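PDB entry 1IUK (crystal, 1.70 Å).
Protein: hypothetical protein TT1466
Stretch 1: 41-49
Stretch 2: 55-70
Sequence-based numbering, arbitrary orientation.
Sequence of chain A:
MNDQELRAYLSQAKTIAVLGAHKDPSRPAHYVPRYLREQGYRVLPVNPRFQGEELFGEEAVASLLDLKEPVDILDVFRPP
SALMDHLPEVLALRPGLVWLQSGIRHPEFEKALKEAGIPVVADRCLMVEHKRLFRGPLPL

Stretch 1 (41-49) YRVLPVNPR
Stretch 2 55-70: LFGEEAVASLLDLKEP

The contact between residues 41-49 and 55-70 buries 817 Å², both sides summed, and centres on Pro45 and Val46 of the strand 42-46. Pro45 (C-gamma endo, phi/psi -73/131) directs its CA-to-CB bond toward the second stretch; its CB lies 3.8 Å from Leu55 CB and 3.9 Å from Phe56 CD2, while its CG reaches Ala60 CB at 4.1 Å. Val46 (-130/117, chi1 t) presents CG2 to Val61 CG2 at 3.8 Å, Leu64 CD2 at 3.9 Å and Leu67 CD1 at 4.1 Å. These side chains carry no polar groups to satisfy and meet through van der Waals contacts. Leu44 (m, t) extends this cluster, its CB 3.8 Å from CD2 of Leu67 (m, t). Val43 (chi1 m) packs tightly, CG2 to Phe56 CB being 3.2 Å, and Pro48 closes the far end with CB 4.0 Å from Ala62 CB.

The two stretches run in the same direction, CA pairing Val43 with Phe56 (6.8 Å), Leu44 with Glu58 (6.4 Å), Pro45 with Ala60 (4.7 Å) and Val46 with Val61 (5.0 Å). The last pair forms a single bridge: Val61 N donates to Pro45 O (3.2 Å), and Asn47 N to Val61 O (2.9 Å), so Val61 is held through both its backbone polar groups. Two waters join carbonyls across the stretches: water 1 donates to Val43 O (3.0 Å) and Phe56 O (2.9 Å), water 2 to Pro45 O (2.9 Å) and Glu59 O (2.8 Å). A type I' turn from Leu55 to Glu58, with positive phi at Phe56 (58/35) and Gly57 (80/-1), leads into strand 58-59.

At the polar edge, Arg42 (t, t, chi3 -144°) forms salt bridges with two carboxylates of opposite charge: NH2 lies 3.1 Å from OE2 of Glu58 (m, m), and NE 3.2 Å from OE2 of Glu69 (p, t).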

# COMPACT_ATOMS: atom_id res chain seq x y z
N TYR A 41 -6.56 10.19 -4.07
CA TYR A 41 -6.71 8.74 -3.99
C TYR A 41 -7.69 8.39 -2.87
O TYR A 41 -7.88 9.18 -1.94
CB TYR A 41 -5.38 8.07 -3.66
CG TYR A 41 -4.34 8.16 -4.75
CD1 TYR A 41 -3.23 8.98 -4.60
CD2 TYR A 41 -4.48 7.43 -5.93
CE1 TYR A 41 -2.28 9.08 -5.60
CE2 TYR A 41 -3.52 7.51 -6.94
CZ TYR A 41 -2.42 8.34 -6.77
OH TYR A 41 -1.47 8.45 -7.75
N ARG A 42 -8.30 7.22 -2.96
CA ARG A 42 -9.18 6.77 -1.90
C ARG A 42 -8.28 5.83 -1.11
O ARG A 42 -7.88 4.78 -1.61
CB ARG A 42 -10.37 5.98 -2.45
CG ARG A 42 -11.18 5.31 -1.34
CD ARG A 42 -12.42 4.61 -1.87
NE ARG A 42 -13.51 4.73 -0.91
CZ ARG A 42 -14.47 5.65 -1.00
NH1 ARG A 42 -14.47 6.51 -2.01
NH2 ARG A 42 -15.42 5.71 -0.07
N VAL A 43 -7.92 6.23 0.10
CA VAL A 43 -7.04 5.43 0.93
C VAL A 43 -7.87 4.62 1.91
O VAL A 43 -8.73 5.15 2.63
CB VAL A 43 -6.02 6.32 1.69
CG1 VAL A 43 -5.20 7.12 0.70
CG2 VAL A 43 -6.75 7.26 2.63
N LEU A 44 -7.61 3.31 1.92
CA LEU A 44 -8.32 2.38 2.77
C LEU A 44 -7.36 1.83 3.81
O LEU A 44 -6.48 1.03 3.50
CB LEU A 44 -8.89 1.24 1.92
CG LEU A 44 -9.71 1.70 0.72
CD1 LEU A 44 -10.08 0.50 -0.15
CD2 LEU A 44 -10.96 2.43 1.21
N PRO A 45 -7.51 2.28 5.07
CA PRO A 45 -6.62 1.81 6.14
C PRO A 45 -6.88 0.36 6.60
O PRO A 45 -8.02 -0.03 6.87
CB PRO A 45 -6.86 2.82 7.26
CG PRO A 45 -8.32 3.21 7.08
CD PRO A 45 -8.50 3.26 5.57
N VAL A 46 -5.81 -0.43 6.68
CA VAL A 46 -5.92 -1.81 7.15
C VAL A 46 -4.87 -2.05 8.24
O VAL A 46 -3.68 -1.95 8.01
CB VAL A 46 -5.70 -2.84 6.00
CG1 VAL A 46 -5.92 -4.26 6.53
CG2 VAL A 46 -6.67 -2.57 4.86
N ASN A 47 -5.34 -2.36 9.45
CA ASN A 47 -4.46 -2.62 10.58
C ASN A 47 -5.32 -3.10 11.72
O ASN A 47 -6.15 -2.36 12.25
CB ASN A 47 -3.70 -1.36 11.01
CG ASN A 47 -2.50 -1.67 11.89
OD1 ASN A 47 -2.43 -2.74 12.50
ND2 ASN A 47 -1.56 -0.74 11.96
N PRO A 48 -5.12 -4.36 12.14
CA PRO A 48 -5.92 -4.89 13.24
C PRO A 48 -5.71 -4.06 14.50
O PRO A 48 -6.61 -3.95 15.33
CB PRO A 48 -5.40 -6.32 13.40
CG PRO A 48 -4.08 -6.34 12.73
CD PRO A 48 -4.15 -5.34 11.62
N ARG A 49 -4.52 -3.46 14.61
CA ARG A 49 -4.17 -2.62 15.76
C ARG A 49 -5.08 -1.40 15.93
O ARG A 49 -5.15 -0.83 17.02
CB ARG A 49 -2.72 -2.13 15.65
CG ARG A 49 -1.67 -3.23 15.59
CD ARG A 49 -1.53 -3.97 16.91
NE ARG A 49 -0.44 -4.93 16.83
CZ ARG A 49 -0.54 -6.13 16.27
NH1 ARG A 49 -1.69 -6.52 15.73
NH2 ARG A 49 0.52 -6.93 16.22
N LEU A 55 -9.52 6.30 10.14
CA LEU A 55 -8.23 6.77 9.69
C LEU A 55 -8.39 7.22 8.26
O LEU A 55 -8.97 6.51 7.44
CB LEU A 55 -7.18 5.65 9.77
CG LEU A 55 -6.60 5.25 11.14
CD1 LEU A 55 -5.43 4.32 10.94
CD2 LEU A 55 -6.15 6.47 11.91
N PHE A 56 -7.90 8.42 7.96
CA PHE A 56 -7.99 8.96 6.61
C PHE A 56 -9.42 9.04 6.10
O PHE A 56 -9.67 8.85 4.91
CB PHE A 56 -7.13 8.11 5.67
CG PHE A 56 -5.82 7.70 6.26
CD1 PHE A 56 -4.99 8.65 6.85
CD2 PHE A 56 -5.45 6.36 6.31
CE1 PHE A 56 -3.82 8.28 7.48
CE2 PHE A 56 -4.27 5.97 6.94
CZ PHE A 56 -3.45 6.93 7.53
N GLY A 57 -10.35 9.34 7.00
CA GLY A 57 -11.75 9.46 6.62
C GLY A 57 -12.47 8.14 6.47
O GLY A 57 -13.67 8.11 6.18
N GLU A 58 -11.75 7.04 6.67
CA GLU A 58 -12.33 5.71 6.54
C GLU A 58 -12.12 4.87 7.80
O GLU A 58 -11.15 5.08 8.54
CB GLU A 58 -11.70 4.98 5.35
CG GLU A 58 -12.04 5.59 4.00
CD GLU A 58 -13.53 5.54 3.69
OE1 GLU A 58 -14.32 5.03 4.51
OE2 GLU A 58 -13.93 6.02 2.61
N GLU A 59 -13.01 3.92 8.04
CA GLU A 59 -12.87 3.06 9.20
C GLU A 59 -11.83 1.99 8.87
O GLU A 59 -11.92 1.33 7.84
CB GLU A 59 -14.20 2.39 9.55
CG GLU A 59 -14.15 1.47 10.77
CD GLU A 59 -15.53 1.20 11.35
OE1 GLU A 59 -16.14 2.14 11.91
OE2 GLU A 59 -16.00 0.04 11.26
N ALA A 60 -10.84 1.84 9.74
CA ALA A 60 -9.79 0.85 9.53
C ALA A 60 -10.37 -0.54 9.73
O ALA A 60 -11.23 -0.75 10.59
CB ALA A 60 -8.63 1.07 10.51
N VAL A 61 -9.92 -1.49 8.92
CA VAL A 61 -10.39 -2.87 9.03
C VAL A 61 -9.19 -3.73 9.45
O VAL A 61 -8.04 -3.35 9.26
CB VAL A 61 -11.00 -3.38 7.68
CG1 VAL A 61 -12.25 -2.58 7.34
CG2 VAL A 61 -9.99 -3.27 6.55
N ALA A 62 -9.45 -4.90 10.02
CA ALA A 62 -8.37 -5.76 10.48
C ALA A 62 -7.66 -6.56 9.40
O ALA A 62 -6.46 -6.79 9.51
CB ALA A 62 -8.88 -6.70 11.56
N SER A 63 -8.39 -6.96 8.35
CA SER A 63 -7.81 -7.76 7.28
C SER A 63 -8.10 -7.23 5.90
O SER A 63 -9.15 -6.64 5.65
CB SER A 63 -8.34 -9.19 7.36
OG SER A 63 -8.48 -9.76 6.06
N LEU A 64 -7.18 -7.49 4.98
CA LEU A 64 -7.33 -7.06 3.60
C LEU A 64 -8.62 -7.60 3.01
O LEU A 64 -9.26 -6.94 2.20
CB LEU A 64 -6.14 -7.53 2.76
CG LEU A 64 -4.80 -6.82 2.98
CD1 LEU A 64 -3.74 -7.48 2.12
CD2 LEU A 64 -4.93 -5.33 2.65
N LEU A 65 -9.01 -8.80 3.43
CA LEU A 65 -10.22 -9.43 2.91
C LEU A 65 -11.48 -8.74 3.41
O LEU A 65 -12.58 -9.05 2.94
CB LEU A 65 -10.24 -10.91 3.29
CG LEU A 65 -9.07 -11.79 2.82
CD1 LEU A 65 -8.74 -11.49 1.37
CD2 LEU A 65 -7.86 -11.54 3.71
N ASP A 66 -11.34 -7.82 4.35
CA ASP A 66 -12.50 -7.09 4.87
C ASP A 66 -12.83 -5.91 3.94
O ASP A 66 -13.91 -5.34 4.03
CB ASP A 66 -12.22 -6.55 6.27
CG ASP A 66 -12.32 -7.61 7.35
OD1 ASP A 66 -11.52 -7.52 8.31
OD2 ASP A 66 -13.18 -8.52 7.25
N LEU A 67 -11.90 -5.55 3.07
CA LEU A 67 -12.11 -4.44 2.15
C LEU A 67 -13.26 -4.82 1.23
O LEU A 67 -13.37 -5.96 0.78
CB LEU A 67 -10.85 -4.15 1.33
CG LEU A 67 -9.70 -3.52 2.13
CD1 LEU A 67 -8.48 -3.24 1.25
CD2 LEU A 67 -10.21 -2.24 2.75
N LYS A 68 -14.12 -3.85 0.95
CA LYS A 68 -15.29 -4.10 0.12
C LYS A 68 -15.18 -3.59 -1.32
O LYS A 68 -16.19 -3.40 -1.99
CB LYS A 68 -16.54 -3.53 0.81
CG LYS A 68 -16.97 -4.28 2.08
CD LYS A 68 -17.15 -5.78 1.81
CE LYS A 68 -17.88 -6.49 2.96
NZ LYS A 68 -17.20 -7.75 3.38
N GLU A 69 -13.95 -3.37 -1.79
CA GLU A 69 -13.75 -2.89 -3.16
C GLU A 69 -12.34 -3.22 -3.66
O GLU A 69 -11.43 -3.43 -2.87
CB GLU A 69 -14.00 -1.39 -3.23
CG GLU A 69 -12.85 -0.51 -2.79
CD GLU A 69 -13.07 0.95 -3.11
OE1 GLU A 69 -13.13 1.30 -4.31
OE2 GLU A 69 -13.20 1.75 -2.16
N PRO A 70 -12.16 -3.29 -4.99
CA PRO A 70 -10.85 -3.60 -5.58
C PRO A 70 -9.79 -2.61 -5.16
O PRO A 70 -10.09 -1.44 -4.97
CB PRO A 70 -11.12 -3.57 -7.08
CG PRO A 70 -12.58 -3.81 -7.19
CD PRO A 70 -13.18 -3.09 -6.03
O HOH W 1 -9.62 7.98 2.13
O HOH W 2 -10.51 0.59 5.52